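Local coordinates for protein proteasome chaperone 3 (Saccharomyces cerevisiae, PDB 2Z5B) that facilitates alpha-ring formation during assembly of the yeast 20S proteasome, acting as a heterodimer with its partner chaperone POC4, at residues T51-S56 / S140-M145; S93-V98 / I116-R121. All coordinates share one frame; numbering follows the deposited sequence.

How the interactions relate
Both contacts are largely buried and use the same sheet: strands 50-56 and 95-99 are neighbours in it, so interactions 1 and 2 touch directly, with Glu53 N 2.7 Å from Val98 O in a probable hydrogen bond. Interaction 1 is a strand pair inside the sheet, held by regular backbone bonds, with side chains on both faces; one face meets the POC4 subunit. Interaction 2 joins strand 95-99, outermost within this chain, to helix 109-124 on the other face, entirely through side chains. It packs Ala117 on the Tyr95 ring and brings the polar ends of Ser93 and Tyr95 beside Glu118, with no clear hydrogen bond across it; exposed Arg121 lies at the outer margin.

Interaction 1: T51-S56 / S140-M145; sequences TYEVSS and SLLISM
From Thr51 paired with Ser144 to Ser55 paired with Ser140, the two strands run antiparallel; the axes of the two segments approach to 4.6 Å, with 161° between their N-to-C directions. They are neighbouring strands of the chaperone's mixed beta-sheet. Tyr52–Ile143 and Val54–Leu141 are the hydrogen-bonded pairs, each with two N-H···O bonds; Val54 N to Leu141 O, 2.7 Å, is almost straight at 174° about the hydrogen. Alternating with them are the non-hydrogen-bonded pairs, Glu53–Leu142 between and Thr51–Ser144 and Ser55–Ser140 at the ends; CA-H···O contacts supplement the ladder, the shortest from Thr51 CA to Ile143 O at 3.1 Å.

Alternation sorts the side chains onto two faces. Thr51, Glu53, Leu142 and Ser144 lie on the face packed against the POC4 subunit, whose Leu88, Leu89, Tyr62 and Tyr116 touch them. There Thr51 OG1, set beside the backbone N and anti to the carbonyl carbon (chi1 -65°), meets Ser144 OG at 2.8 Å in a hydroxyl–hydroxyl hydrogen bond. Ser144 OG also bonds to Tyr62 OH of the POC4 subunit, so this buried hydroxyl is gripped by two partners, one across the heterodimer interface. Leu142 CD1 lies 3.9 Å from Glu53 CB and 4.0 Å from Thr51 CG2, so this methyl packs against carbon atoms of both neighbours. The extended Glu53 chain carries its carboxylate on to a salt bridge with Lys100 through OE1, while Ser140 OG is hydrogen-bonded to Thr37 OG1.

Tyr52, Val54, Leu141 and Ile143 share the opposite face, which helix 109-124 covers through residues such as Val109, Cys113 and Ile116. Met145 CG comes to the edge of the Tyr52 ring, near its plane, 4.4 Å from CE2. The Val54 and Ile143 side chains cross obliquely, bringing Val54 CG2 within 4.0 Å of Ile143 CD1.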
loop_
_atom_site.group_PDB
_atom_site.type_symbol
_atom_site.label_atom_id
_atom_site.label_comp_id
_atom_site.label_asym_id
_atom_site.label_seq_id
_atom_site.Cartn_x
_atom_site.Cartn_y
_atom_site.Cartn_z
ATOM N N THR B 51 -6.314 1.120 -6.286
ATOM C CA THR B 51 -5.605 1.964 -5.322
ATOM C C THR B 51 -6.274 3.326 -5.255
ATOM O O THR B 51 -6.593 3.923 -6.294
ATOM C CB THR B 51 -4.094 2.119 -5.650
ATOM O OG1 THR B 51 -3.437 0.850 -5.541
ATOM C CG2 THR B 51 -3.415 3.102 -4.700
ATOM N N TYR B 52 -6.466 3.812 -4.033
ATOM C CA TYR B 52 -7.104 5.094 -3.777
ATOM C C TYR B 52 -6.293 5.910 -2.804
ATOM O O TYR B 52 -5.706 5.371 -1.863
ATOM C CB TYR B 52 -8.525 4.895 -3.220
ATOM C CG TYR B 52 -9.359 3.987 -4.089
ATOM C CD1 TYR B 52 -10.024 4.476 -5.219
ATOM C CD2 TYR B 52 -9.440 2.625 -3.811
ATOM C CE1 TYR B 52 -10.764 3.615 -6.043
ATOM C CE2 TYR B 52 -10.180 1.772 -4.611
ATOM C CZ TYR B 52 -10.842 2.269 -5.717
ATOM O OH TYR B 52 -11.566 1.384 -6.491
ATOM N N GLU B 53 -6.258 7.213 -3.041
ATOM C CA GLU B 53 -5.669 8.141 -2.106
ATOM C C GLU B 53 -6.791 8.876 -1.381
ATOM O O GLU B 53 -7.659 9.495 -2.013
ATOM C CB GLU B 53 -4.714 9.106 -2.827
ATOM C CG GLU B 53 -3.923 10.002 -1.889
ATOM C CD GLU B 53 -2.794 10.752 -2.572
ATOM O OE1 GLU B 53 -2.946 11.183 -3.742
ATOM O OE2 GLU B 53 -1.740 10.919 -1.924
ATOM N N VAL B 54 -6.778 8.763 -0.053
ATOM C CA VAL B 54 -7.753 9.417 0.812
ATOM C C VAL B 54 -7.043 10.517 1.612
ATOM O O VAL B 54 -6.136 10.236 2.405
ATOM C CB VAL B 54 -8.456 8.387 1.750
ATOM C CG1 VAL B 54 -9.777 8.954 2.299
ATOM C CG2 VAL B 54 -8.716 7.074 1.012
ATOM N N SER B 55 -7.434 11.770 1.380
ATOM C CA SER B 55 -6.865 12.901 2.118
ATOM C C SER B 55 -7.944 13.841 2.665
ATOM O O SER B 55 -9.005 13.998 2.061
ATOM C CB SER B 55 -5.858 13.678 1.260
ATOM O OG SER B 55 -6.467 14.200 0.094
ATOM N N SER B 56 -7.660 14.452 3.811
ATOM C CA SER B 56 -8.631 15.302 4.497
ATOM C C SER B 56 -8.805 16.656 3.821
ATOM O O SER B 56 -7.824 17.290 3.420
ATOM C CB SER B 56 -8.245 15.495 5.965
ATOM O OG SER B 56 -6.973 16.106 6.080
ATOM N N SER B 140 -3.176 11.556 5.452
ATOM C CA SER B 140 -3.148 10.973 4.128
ATOM C C SER B 140 -3.129 9.455 4.292
ATOM O O SER B 140 -2.442 8.922 5.173
ATOM C CB SER B 140 -1.902 11.454 3.389
ATOM O OG SER B 140 -1.784 10.851 2.124
ATOM N N LEU B 141 -3.908 8.776 3.459
ATOM C CA LEU B 141 -3.963 7.323 3.443
ATOM C C LEU B 141 -4.042 6.820 2.018
ATOM O O LEU B 141 -4.930 7.202 1.250
ATOM C CB LEU B 141 -5.153 6.823 4.283
ATOM C CG LEU B 141 -5.519 5.343 4.441
ATOM C CD1 LEU B 141 -4.369 4.451 4.945
ATOM C CD2 LEU B 141 -6.721 5.216 5.378
ATOM N N LEU B 142 -3.107 5.945 1.673
ATOM C CA LEU B 142 -3.090 5.274 0.384
ATOM C C LEU B 142 -3.581 3.843 0.599
ATOM O O LEU B 142 -3.030 3.112 1.437
ATOM C CB LEU B 142 -1.651 5.324 -0.162
ATOM C CG LEU B 142 -1.250 5.343 -1.639
ATOM C CD1 LEU B 142 -2.164 6.164 -2.509
ATOM C CD2 LEU B 142 0.188 5.863 -1.757
ATOM N N ILE B 143 -4.652 3.464 -0.101
ATOM C CA ILE B 143 -5.266 2.140 0.078
ATOM C C ILE B 143 -5.215 1.352 -1.215
ATOM O O ILE B 143 -5.790 1.757 -2.223
ATOM C CB ILE B 143 -6.751 2.193 0.599
ATOM C CG1 ILE B 143 -6.838 3.020 1.887
ATOM C CG2 ILE B 143 -7.284 0.763 0.835
ATOM C CD1 ILE B 143 -8.279 3.370 2.357
ATOM N N SER B 144 -4.517 0.229 -1.186
ATOM C CA SER B 144 -4.538 -0.699 -2.306
ATOM C C SER B 144 -5.372 -1.896 -1.891
ATOM O O SER B 144 -5.129 -2.490 -0.840
ATOM C CB SER B 144 -3.124 -1.133 -2.695
ATOM O OG SER B 144 -2.357 -0.038 -3.169
ATOM N N MET B 145 -6.356 -2.250 -2.706
ATOM C CA MET B 145 -7.269 -3.320 -2.329
ATOM C C MET B 145 -7.841 -4.101 -3.509
ATOM O O MET B 145 -7.738 -3.660 -4.652
ATOM C CB MET B 145 -8.399 -2.767 -1.436
ATOM C CG MET B 145 -9.273 -1.671 -2.060
ATOM S SD MET B 145 -10.462 -1.003 -0.841
ATOM C CE MET B 145 -10.756 -2.442 0.154
#

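Interaction 2: S93-V98 / I116-R121; sequences SDYQVV and IAELYR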
loop_
_atom_site.group_PDB
_atom_site.type_symbol
_atom_site.label_atom_id
_atom_site.label_comp_id
_atom_site.label_asym_id
_atom_site.label_seq_id
_atom_site.Cartn_x
_atom_site.Cartn_y
_atom_site.Cartn_z
ATOM N N SER B 93 -16.113 15.654 9.130
ATOM C CA SER B 93 -14.891 14.994 8.705
ATOM C C SER B 93 -15.010 14.565 7.247
ATOM O O SER B 93 -15.368 13.419 6.963
ATOM C CB SER B 93 -14.635 13.759 9.568
ATOM O OG SER B 93 -15.473 12.690 9.149
ATOM N N ASP B 94 -14.710 15.480 6.330
ATOM C CA ASP B 94 -14.782 15.174 4.911
ATOM C C ASP B 94 -13.423 14.873 4.304
ATOM O O ASP B 94 -12.414 15.445 4.715
ATOM C CB ASP B 94 -15.467 16.303 4.154
ATOM C CG ASP B 94 -16.960 16.335 4.402
ATOM O OD1 ASP B 94 -17.603 15.259 4.352
ATOM O OD2 ASP B 94 -17.482 17.437 4.660
ATOM N N TYR B 95 -13.419 13.969 3.330
ATOM C CA TYR B 95 -12.206 13.555 2.645
ATOM C C TYR B 95 -12.364 13.643 1.135
ATOM O O TYR B 95 -13.481 13.658 0.597
ATOM C CB TYR B 95 -11.808 12.121 3.038
ATOM C CG TYR B 95 -11.515 11.948 4.509
ATOM C CD1 TYR B 95 -12.552 11.764 5.424
ATOM C CD2 TYR B 95 -10.209 11.976 4.986
ATOM C CE1 TYR B 95 -12.302 11.621 6.769
ATOM C CE2 TYR B 95 -9.944 11.821 6.336
ATOM C CZ TYR B 95 -11.005 11.646 7.219
ATOM O OH TYR B 95 -10.766 11.495 8.554
ATOM N N GLN B 96 -11.221 13.722 0.467
ATOM C CA GLN B 96 -11.125 13.610 -0.971
ATOM C C GLN B 96 -10.613 12.196 -1.260
ATOM O O GLN B 96 -9.552 11.802 -0.760
ATOM C CB GLN B 96 -10.141 14.672 -1.488
ATOM C CG GLN B 96 -9.964 14.734 -3.002
ATOM C CD GLN B 96 -8.857 15.692 -3.429
ATOM O OE1 GLN B 96 -9.130 16.761 -3.981
ATOM N NE2 GLN B 96 -7.605 15.313 -3.177
ATOM N N VAL B 97 -11.385 11.426 -2.023
ATOM C CA VAL B 97 -10.965 10.098 -2.467
ATOM C C VAL B 97 -10.590 10.140 -3.947
ATOM O O VAL B 97 -11.433 10.393 -4.811
ATOM C CB VAL B 97 -12.049 9.021 -2.234
ATOM C CG1 VAL B 97 -11.589 7.662 -2.787
ATOM C CG2 VAL B 97 -12.390 8.918 -0.752
ATOM N N VAL B 98 -9.316 9.902 -4.227
ATOM C CA VAL B 98 -8.816 9.889 -5.605
ATOM C C VAL B 98 -8.426 8.471 -6.010
ATOM O O VAL B 98 -7.640 7.807 -5.330
ATOM C CB VAL B 98 -7.617 10.853 -5.791
ATOM C CG1 VAL B 98 -7.114 10.837 -7.242
ATOM C CG2 VAL B 98 -7.994 12.262 -5.396
ATOM N N ILE B 116 -12.499 3.832 6.662
ATOM C CA ILE B 116 -11.136 3.388 7.008
ATOM C C ILE B 116 -10.319 4.581 7.493
ATOM O O ILE B 116 -9.679 4.515 8.543
ATOM C CB ILE B 116 -10.462 2.637 5.829
ATOM C CG1 ILE B 116 -11.215 1.336 5.564
ATOM C CG2 ILE B 116 -8.977 2.340 6.131
ATOM C CD1 ILE B 116 -10.777 0.581 4.333
ATOM N N ALA B 117 -10.379 5.693 6.755
ATOM C CA ALA B 117 -9.684 6.917 7.148
ATOM C C ALA B 117 -10.070 7.390 8.548
ATOM O O ALA B 117 -9.207 7.717 9.357
ATOM C CB ALA B 117 -9.936 8.022 6.134
ATOM N N GLU B 118 -11.371 7.432 8.827
ATOM C CA GLU B 118 -11.849 7.866 10.136
ATOM C C GLU B 118 -11.410 6.922 11.259
ATOM O O GLU B 118 -11.087 7.363 12.357
ATOM C CB GLU B 118 -13.371 8.075 10.116
ATOM C CG GLU B 118 -13.764 9.458 9.568
ATOM C CD GLU B 118 -13.219 10.601 10.419
ATOM O OE1 GLU B 118 -13.805 10.909 11.471
ATOM O OE2 GLU B 118 -12.199 11.205 10.050
ATOM N N LEU B 119 -11.376 5.627 10.966
ATOM C CA LEU B 119 -10.886 4.637 11.928
ATOM C C LEU B 119 -9.449 4.979 12.328
ATOM O O LEU B 119 -9.105 5.050 13.517
ATOM C CB LEU B 119 -10.984 3.216 11.334
ATOM C CG LEU B 119 -10.614 2.037 12.245
ATOM C CD1 LEU B 119 -11.626 1.858 13.371
ATOM C CD2 LEU B 119 -10.481 0.757 11.441
ATOM N N TYR B 120 -8.614 5.218 11.322
ATOM C CA TYR B 120 -7.227 5.614 11.565
ATOM C C TYR B 120 -7.100 6.884 12.410
ATOM O O TYR B 120 -6.361 6.896 13.391
ATOM C CB TYR B 120 -6.461 5.726 10.246
ATOM C CG TYR B 120 -5.814 4.424 9.864
ATOM C CD1 TYR B 120 -4.590 4.042 10.427
ATOM C CD2 TYR B 120 -6.437 3.553 8.982
ATOM C CE1 TYR B 120 -3.990 2.822 10.096
ATOM C CE2 TYR B 120 -5.850 2.335 8.644
ATOM C CZ TYR B 120 -4.633 1.983 9.197
ATOM O OH TYR B 120 -4.075 0.786 8.852
ATOM N N ARG B 121 -7.859 7.922 12.055
ATOM C CA ARG B 121 -7.813 9.216 12.761
ATOM C C ARG B 121 -8.305 9.186 14.209
ATOM O O ARG B 121 -7.642 9.711 15.103
ATOM C CB ARG B 121 -8.581 10.290 11.991
ATOM C CG ARG B 121 -8.098 10.466 10.565
ATOM C CD ARG B 121 -8.403 11.837 10.018
ATOM N NE ARG B 121 -7.539 12.871 10.582
ATOM C CZ ARG B 121 -7.536 14.137 10.176
ATOM N NH1 ARG B 121 -8.348 14.527 9.195
ATOM N NH2 ARG B 121 -6.717 15.011 10.745
#
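The Tyr95 ring takes Ala117 CB over one face and, as modelled, has Glu118 and Arg121 at its edge, close to the ring plane. Ala117 CB stands 4.0 Å from the ring centroid and 19° off the normal, a CH-pi contact displaced toward the rim, where Tyr95 CE2 is 3.8 Å from it. The Glu118 carboxylate is turned 52° from the ring plane. A bend at chi2 (-62°) swings Glu118 CD round toward Ser93, whose OG lies 3.3 Å from that carbon. In the model Arg121 reaches the phenol end tip to tip, but the separations of Tyr95 OH from Glu118 OE2 and from Arg121 CD are too short, so the exact placement of these three side-chain ends is doubtful and no bond is assigned.

In the fold this is strand-to-helix packing within a beta-alpha-beta crossover: helix 109-124 links strand 95-99 to the parallel strand 140-145, with antiparallel strand 50-56 between them in the sheet. Val54 of that middle strand touches both Tyr95 and Ala117, while Phe139 packs on Ala117 and Arg121. Glu118 has its strongest polar partner one turn onward in its own helix, OE1 forming a salt bridge with Arg122 NH1.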